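Local structure of beta-ketoacyl-[acyl-carrier-protein] synthase FabY (Pseudomonas aeruginosa, 4CW4) at residues R456-F461 against Q514-I519. The protein catalyses the condensation of acetyl-CoA with malonyl-ACP to acetoacetyl-ACP, the step that primes fatty acid synthesis. Residues are numbered along the deposited sequence; the frame is centred on the assembly and turned at random. Where two conformers were deposited one is given.
Sequences RVASAF and QQRLSI
R516 lies against A458 and S459, near the C-terminal end of helix 444-461. The tight part is at the root of the arginine. The CB atoms of A458 and R516 point at each other and stand 3.7 Å apart. With only a methyl group on A458, the CA atoms of A458 and R516 come within 6.3 Å. A458 is buried, and W466 of strand 466-469 also packs on it. The buried side chain of L517 also touches W466, and L454 of the same helix.

The outer part is more open and more polar, though its atoms still touch. The R516 chain bends at chi2 (144°) and again at chi3 (-72°), which lays it alongside S459. CD of R516 meets CB of S459 at 3.6 Å. CB of S459 then sits over one face of the guanidinium, 3.9 Å from CZ of R516. On the opposite face, CD of Q515 lies 3.7 Å from the guanidinium plane of R516, nearer its border than its centre. OG of S459 comes to 3.6 Å from NH1 of R516, too far to count as a bond. S459 is exposed, so this edge of the contact faces solvent.

R516 takes its charged partner from the same helix, one turn before S459, where its NH2 forms a salt bridge with OD2 of D455. A type I turn from Q514 to L517, closed by L517 N to Q514 O, brings R516 to the helix just before strand 517-519 begins. That strand runs parallel to strand 466-469 in the C-terminal half of the thiolase-like ketosynthase fold. Across the contact itself, the chemistry is van der Waals packing of alanine and serine on an arginine chain, with D455 probably fixing its charged end.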
loop_
_atom_site.group_PDB
_atom_site.type_symbol
_atom_site.label_atom_id
_atom_site.label_comp_id
_atom_site.label_asym_id
_atom_site.label_seq_id
_atom_site.Cartn_x
_atom_site.Cartn_y
_atom_site.Cartn_z
ATOM N N ARG A 456 22.498 -7.116 21.791
ATOM C CA ARG A 456 21.763 -7.762 22.870
ATOM C C ARG A 456 21.143 -9.109 22.457
ATOM O O ARG A 456 21.066 -10.041 23.267
ATOM C CB ARG A 456 20.712 -6.812 23.423
ATOM C CG ARG A 456 21.319 -5.595 24.108
ATOM C CD ARG A 456 20.246 -4.757 24.767
ATOM N NE ARG A 456 19.555 -5.532 25.791
ATOM C CZ ARG A 456 18.369 -5.231 26.300
ATOM N NH1 ARG A 456 17.711 -4.163 25.882
ATOM N NH2 ARG A 456 17.834 -6.022 27.220
ATOM N N VAL A 457 20.731 -9.236 21.202
ATOM C CA VAL A 457 20.282 -10.527 20.699
ATOM C C VAL A 457 21.475 -11.482 20.595
ATOM O O VAL A 457 21.374 -12.650 20.968
ATOM C CB VAL A 457 19.549 -10.394 19.356
ATOM C CG1 VAL A 457 19.278 -11.745 18.752
ATOM C CG2 VAL A 457 18.252 -9.636 19.557
ATOM N N ALA A 458 22.611 -10.991 20.107
ATOM C CA ALA A 458 23.824 -11.804 20.088
ATOM C C ALA A 458 24.142 -12.356 21.468
ATOM O O ALA A 458 24.485 -13.527 21.615
ATOM C CB ALA A 458 24.993 -10.993 19.565
ATOM N N SER A 459 24.034 -11.510 22.485
ATOM C CA SER A 459 24.382 -11.941 23.822
ATOM C C SER A 459 23.417 -13.034 24.274
ATOM O O SER A 459 23.835 -14.059 24.816
ATOM C CB SER A 459 24.361 -10.750 24.774
ATOM O OG SER A 459 24.703 -11.166 26.071
ATOM N N ALA A 460 22.131 -12.825 24.022
ATOM C CA ALA A 460 21.122 -13.803 24.399
ATOM C C ALA A 460 21.385 -15.173 23.775
ATOM O O ALA A 460 21.165 -16.194 24.418
ATOM C CB ALA A 460 19.726 -13.313 24.033
ATOM N N PHE A 461 21.869 -15.205 22.535
ATOM C CA PHE A 461 22.058 -16.473 21.829
ATOM C C PHE A 461 23.522 -16.938 21.847
ATOM O O PHE A 461 23.877 -17.916 21.194
ATOM C CB PHE A 461 21.506 -16.370 20.401
ATOM C CG PHE A 461 20.007 -16.342 20.354
ATOM C CD1 PHE A 461 19.282 -17.521 20.299
ATOM C CD2 PHE A 461 19.317 -15.140 20.399
ATOM C CE1 PHE A 461 17.895 -17.497 20.273
ATOM C CE2 PHE A 461 17.924 -15.118 20.389
ATOM C CZ PHE A 461 17.224 -16.301 20.324
ATOM N N GLN A 514 29.391 -2.587 20.044
ATOM C CA GLN A 514 30.154 -3.521 19.232
ATOM C C GLN A 514 30.618 -4.787 19.919
ATOM O O GLN A 514 31.275 -5.589 19.273
ATOM C CB GLN A 514 31.467 -2.843 18.782
ATOM C CG GLN A 514 31.305 -1.719 17.869
ATOM C CD GLN A 514 32.589 -1.335 17.202
ATOM O OE1 GLN A 514 33.262 -0.379 17.610
ATOM N NE2 GLN A 514 32.916 -2.039 16.134
ATOM N N GLN A 515 30.342 -4.964 21.209
ATOM C CA GLN A 515 31.036 -6.023 21.945
ATOM C C GLN A 515 30.935 -7.376 21.240
ATOM O O GLN A 515 31.924 -8.089 21.151
ATOM C CB GLN A 515 30.583 -6.145 23.412
ATOM C CG GLN A 515 31.443 -7.175 24.189
ATOM C CD GLN A 515 31.048 -7.381 25.648
ATOM O OE1 GLN A 515 30.209 -6.669 26.214
ATOM N NE2 GLN A 515 31.663 -8.376 26.267
ATOM N N ARG A 516 29.747 -7.714 20.736
ATOM C CA ARG A 516 29.510 -9.007 20.088
ATOM C C ARG A 516 29.340 -8.941 18.569
ATOM O O ARG A 516 28.936 -9.925 17.964
ATOM C CB ARG A 516 28.289 -9.680 20.727
ATOM C CG ARG A 516 28.619 -10.257 22.103
ATOM C CD ARG A 516 27.489 -10.141 23.092
ATOM N NE ARG A 516 27.293 -8.754 23.523
ATOM C CZ ARG A 516 27.346 -8.312 24.781
ATOM N NH1 ARG A 516 27.622 -9.127 25.792
ATOM N NH2 ARG A 516 27.121 -7.029 25.025
ATOM N N LEU A 517 29.687 -7.807 17.962
ATOM C CA LEU A 517 29.511 -7.603 16.526
ATOM C C LEU A 517 30.848 -7.401 15.840
ATOM O O LEU A 517 31.786 -6.833 16.422
ATOM C CB LEU A 517 28.634 -6.372 16.236
ATOM C CG LEU A 517 27.283 -6.265 16.945
ATOM C CD1 LEU A 517 26.539 -5.004 16.546
ATOM C CD2 LEU A 517 26.415 -7.480 16.690
ATOM N N SER A 518 30.917 -7.848 14.591
ATOM C CA SER A 518 32.081 -7.610 13.750
ATOM C C SER A 518 31.670 -6.767 12.549
ATOM O O SER A 518 31.087 -7.274 11.574
ATOM C CB SER A 518 32.708 -8.919 13.280
ATOM O OG SER A 518 33.752 -8.684 12.344
ATOM N N ILE A 519 31.944 -5.471 12.657
ATOM C CA ILE A 519 31.575 -4.485 11.647
ATOM C C ILE A 519 32.858 -3.956 11.013
ATOM O O ILE A 519 33.667 -3.296 11.681
ATOM C CB ILE A 519 30.815 -3.286 12.261
ATOM C CG1 ILE A 519 29.576 -3.748 13.041
ATOM C CG2 ILE A 519 30.377 -2.342 11.158
ATOM C CD1 ILE A 519 28.987 -2.704 13.940
#